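N-terminal acetyltransferase B complex subunit MDM20 (Candida albicans, PDB 5K04) serves as the non-catalytic subunit of the NatB complex, in which it probably wraps around and supports the NAT3 subunit during N-terminal acetylation of proteins. Local coordinates at residues Pro181-Tyr189 / Leu204-Leu215. Sequence-based numbering, arbitrary orientation.
Sequences PFENTQEIY and LSGVTLPLDLEL
I188, on the first turns of helix 185-192, fills the tight part of this contact with both of its branches. Its CG2, anti to the backbone N, meets two leucine methyls, 3.6 Å from CD2 of L204 and 3.6 Å from CD1 of L215, the L215 and I188 side chains crossing at about a right angle. The longer branch turns off at about a right angle to CG2 and meets V207 tip to tip, I188 CD1 3.8 Å from V207 CG1. I188, L204 and L215 are all buried, so three successive helices, 185-192, 197-204 and 213-225, share one apolar centre, an all-helical arrangement consistent with the TPR clan of this family. L215 CD2 also reaches the backbone of helix 185-192, 4.0 Å from Y189 CA. At the rim L209 still packs closely, its CD1 over the peptide between E183 and N184, 3.6 Å from N184 N, whereas E183 itself is exposed and its CB is directed away. The looser, polar edge is where E214, bent at chi2 (79°), passes the Y189 ring obliquely, its carboxylate plane 84° from the ring plane; Y189 and E214 both touch N490 of helix 489-503, and E214 also packs on P6 of the NAT3 chain. Each segment caps its own helix: N184 OD1 accepts from E187 N at 3.0 Å and weakly from Q186 N, and D212 OD1 takes L215 N from above the carboxylate plane. That cap at the N-terminus of helix 213-225 probably favours an ionised D212; the T185 hydroxyl is doubtfully placed, but if correct, its bond to D212 OD2 would link the starts of helix 185-192 and helix 213-225 beside the apolar cluster of I188, L204, V207 and L215.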
loop_
_atom_site.group_PDB
_atom_site.type_symbol
_atom_site.label_atom_id
_atom_site.label_comp_id
_atom_site.label_asym_id
_atom_site.label_seq_id
_atom_site.Cartn_x
_atom_site.Cartn_y
_atom_site.Cartn_z
ATOM N N PRO A 181 3.812 -28.088 27.986
ATOM C CA PRO A 181 4.434 -26.759 28.144
ATOM C C PRO A 181 4.800 -26.131 26.808
ATOM O O PRO A 181 5.130 -26.852 25.863
ATOM C CB PRO A 181 5.693 -27.063 28.969
ATOM C CG PRO A 181 6.065 -28.476 28.546
ATOM C CD PRO A 181 4.748 -29.187 28.307
ATOM N N PHE A 182 4.732 -24.805 26.738
ATOM C CA PHE A 182 5.001 -24.091 25.500
ATOM C C PHE A 182 6.499 -24.063 25.209
ATOM O O PHE A 182 7.327 -23.936 26.113
ATOM C CB PHE A 182 4.437 -22.660 25.571
ATOM C CG PHE A 182 2.945 -22.605 25.736
ATOM C CD1 PHE A 182 2.110 -23.266 24.854
ATOM C CD2 PHE A 182 2.369 -21.920 26.791
ATOM C CE1 PHE A 182 0.735 -23.233 25.014
ATOM C CE2 PHE A 182 0.998 -21.880 26.944
ATOM C CZ PHE A 182 0.181 -22.540 26.054
ATOM N N GLU A 183 6.838 -24.163 23.929
ATOM C CA GLU A 183 8.226 -24.286 23.520
ATOM C C GLU A 183 8.814 -22.990 22.978
ATOM O O GLU A 183 10.040 -22.885 22.878
ATOM C CB GLU A 183 8.365 -25.393 22.465
ATOM C CG GLU A 183 8.088 -26.800 23.024
ATOM C CD GLU A 183 7.822 -27.830 21.936
ATOM O OE1 GLU A 183 7.274 -28.915 22.257
ATOM O OE2 GLU A 183 8.158 -27.543 20.764
ATOM N N ASN A 184 7.984 -22.007 22.627
ATOM C CA ASN A 184 8.498 -20.765 22.075
ATOM C C ASN A 184 7.456 -19.667 22.245
ATOM O O ASN A 184 6.319 -19.908 22.661
ATOM C CB ASN A 184 8.889 -20.921 20.606
ATOM C CG ASN A 184 7.714 -21.282 19.741
ATOM O OD1 ASN A 184 6.770 -20.495 19.584
ATOM N ND2 ASN A 184 7.770 -22.477 19.143
ATOM N N THR A 185 7.866 -18.449 21.888
ATOM C CA THR A 185 7.052 -17.261 22.108
ATOM C C THR A 185 5.907 -17.139 21.106
ATOM O O THR A 185 4.940 -16.417 21.376
ATOM C CB THR A 185 7.957 -16.018 22.073
ATOM O OG1 THR A 185 7.147 -14.850 22.167
ATOM C CG2 THR A 185 8.712 -15.936 20.780
ATOM N N GLN A 186 5.984 -17.856 19.975
ATOM C CA GLN A 186 4.875 -17.896 19.020
ATOM C C GLN A 186 3.687 -18.667 19.580
ATOM O O GLN A 186 2.531 -18.237 19.443
ATOM C CB GLN A 186 5.335 -18.523 17.701
ATOM C CG GLN A 186 6.399 -17.731 16.971
ATOM C CD GLN A 186 5.882 -16.441 16.350
ATOM O OE1 GLN A 186 4.689 -16.129 16.391
ATOM N NE2 GLN A 186 6.791 -15.686 15.750
ATOM N N GLU A 187 3.952 -19.833 20.181
ATOM C CA GLU A 187 2.873 -20.616 20.778
ATOM C C GLU A 187 2.221 -19.840 21.918
ATOM O O GLU A 187 0.992 -19.789 22.023
ATOM C CB GLU A 187 3.405 -21.970 21.273
ATOM C CG GLU A 187 4.168 -22.756 20.237
ATOM C CD GLU A 187 4.660 -24.094 20.752
ATOM O OE1 GLU A 187 4.605 -24.313 21.980
ATOM O OE2 GLU A 187 5.109 -24.927 19.921
ATOM N N ILE A 188 3.036 -19.221 22.774
ATOM C CA ILE A 188 2.504 -18.405 23.860
ATOM C C ILE A 188 1.649 -17.273 23.301
ATOM O O ILE A 188 0.549 -17.003 23.801
ATOM C CB ILE A 188 3.659 -17.880 24.736
ATOM C CG1 ILE A 188 4.369 -19.047 25.443
ATOM C CG2 ILE A 188 3.151 -16.864 25.738
ATOM C CD1 ILE A 188 5.617 -18.648 26.234
ATOM N N TYR A 189 2.124 -16.620 22.234
ATOM C CA TYR A 189 1.330 -15.579 21.585
ATOM C C TYR A 189 -0.063 -16.099 21.212
ATOM O O TYR A 189 -1.077 -15.478 21.553
ATOM C CB TYR A 189 2.077 -15.048 20.356
ATOM C CG TYR A 189 1.244 -14.144 19.453
ATOM C CD1 TYR A 189 1.060 -12.788 19.756
ATOM C CD2 TYR A 189 0.645 -14.648 18.291
ATOM C CE1 TYR A 189 0.276 -11.959 18.934
ATOM C CE2 TYR A 189 -0.116 -13.825 17.449
ATOM C CZ TYR A 189 -0.304 -12.488 17.785
ATOM O OH TYR A 189 -1.052 -11.691 16.974
ATOM N N LEU A 204 1.782 -14.839 31.508
ATOM C CA LEU A 204 3.082 -14.289 31.138
ATOM C C LEU A 204 4.013 -14.105 32.337
ATOM O O LEU A 204 5.231 -14.065 32.155
ATOM C CB LEU A 204 2.888 -12.969 30.401
ATOM C CG LEU A 204 2.222 -13.108 29.032
ATOM C CD1 LEU A 204 2.278 -11.794 28.260
ATOM C CD2 LEU A 204 2.895 -14.245 28.230
ATOM N N SER A 205 3.467 -14.003 33.553
ATOM C CA SER A 205 4.294 -13.875 34.747
ATOM C C SER A 205 4.970 -15.183 35.131
ATOM O O SER A 205 5.887 -15.167 35.952
ATOM C CB SER A 205 3.462 -13.381 35.935
ATOM O OG SER A 205 2.624 -14.414 36.424
ATOM N N GLY A 206 4.518 -16.319 34.592
ATOM C CA GLY A 206 5.142 -17.592 34.913
ATOM C C GLY A 206 5.999 -18.172 33.800
ATOM O O GLY A 206 6.547 -19.268 33.929
ATOM N N VAL A 207 6.108 -17.456 32.685
ATOM C CA VAL A 207 6.859 -17.964 31.548
ATOM C C VAL A 207 8.335 -17.995 31.897
ATOM O O VAL A 207 8.910 -16.973 32.287
ATOM C CB VAL A 207 6.609 -17.093 30.313
ATOM C CG1 VAL A 207 7.589 -17.467 29.210
ATOM C CG2 VAL A 207 5.183 -17.248 29.855
ATOM N N THR A 208 8.961 -19.166 31.728
ATOM C CA THR A 208 10.402 -19.291 31.933
ATOM C C THR A 208 11.209 -18.910 30.698
ATOM O O THR A 208 12.328 -18.406 30.836
ATOM C CB THR A 208 10.750 -20.715 32.363
ATOM O OG1 THR A 208 10.007 -21.666 31.580
ATOM C CG2 THR A 208 10.412 -20.897 33.825
ATOM N N LEU A 209 10.663 -19.129 29.502
ATOM C CA LEU A 209 11.325 -18.693 28.280
ATOM C C LEU A 209 11.468 -17.172 28.259
ATOM O O LEU A 209 10.584 -16.449 28.730
ATOM C CB LEU A 209 10.522 -19.119 27.055
ATOM C CG LEU A 209 10.303 -20.600 26.860
ATOM C CD1 LEU A 209 9.304 -20.802 25.756
ATOM C CD2 LEU A 209 11.632 -21.217 26.498
ATOM N N PRO A 210 12.548 -16.659 27.678
ATOM C CA PRO A 210 12.653 -15.207 27.493
ATOM C C PRO A 210 11.542 -14.702 26.590
ATOM O O PRO A 210 11.291 -15.253 25.517
ATOM C CB PRO A 210 14.032 -15.023 26.842
ATOM C CG PRO A 210 14.764 -16.320 27.053
ATOM C CD PRO A 210 13.700 -17.379 27.108
ATOM N N LEU A 211 10.892 -13.636 27.029
ATOM C CA LEU A 211 9.844 -12.997 26.251
ATOM C C LEU A 211 10.443 -12.180 25.114
ATOM O O LEU A 211 11.502 -11.559 25.251
ATOM C CB LEU A 211 9.001 -12.079 27.142
ATOM C CG LEU A 211 8.162 -12.710 28.252
ATOM C CD1 LEU A 211 7.168 -11.678 28.784
ATOM C CD2 LEU A 211 7.430 -13.929 27.730
ATOM N N ASP A 212 9.737 -12.163 23.993
ATOM C CA ASP A 212 10.096 -11.284 22.899
ATOM C C ASP A 212 9.374 -9.950 23.077
ATOM O O ASP A 212 8.543 -9.785 23.975
ATOM C CB ASP A 212 9.756 -11.949 21.558
ATOM C CG ASP A 212 8.307 -12.404 21.483
ATOM O OD1 ASP A 212 7.529 -12.086 22.406
ATOM O OD2 ASP A 212 7.930 -13.079 20.503
ATOM N N LEU A 213 9.715 -8.982 22.211
ATOM C CA LEU A 213 9.133 -7.645 22.321
ATOM C C LEU A 213 7.610 -7.708 22.258
ATOM O O LEU A 213 6.923 -7.040 23.030
ATOM C CB LEU A 213 9.681 -6.731 21.213
ATOM C CG LEU A 213 9.247 -5.262 21.352
ATOM C CD1 LEU A 213 9.583 -4.716 22.756
ATOM C CD2 LEU A 213 9.866 -4.382 20.286
ATOM N N GLU A 214 7.070 -8.534 21.359
ATOM C CA GLU A 214 5.621 -8.662 21.210
ATOM C C GLU A 214 4.950 -8.988 22.544
ATOM O O GLU A 214 3.941 -8.378 22.913
ATOM C CB GLU A 214 5.323 -9.745 20.163
ATOM C CG GLU A 214 3.865 -9.989 19.865
ATOM C CD GLU A 214 3.237 -8.952 18.919
ATOM O OE1 GLU A 214 3.914 -8.472 17.985
ATOM O OE2 GLU A 214 2.047 -8.629 19.126
ATOM N N LEU A 215 5.511 -9.950 23.286
ATOM C CA LEU A 215 4.887 -10.409 24.524
ATOM C C LEU A 215 5.184 -9.480 25.691
ATOM O O LEU A 215 4.353 -9.354 26.600
ATOM C CB LEU A 215 5.329 -11.846 24.848
ATOM C CG LEU A 215 4.786 -12.929 23.892
ATOM C CD1 LEU A 215 5.257 -14.308 24.299
ATOM C CD2 LEU A 215 3.248 -12.897 23.772
#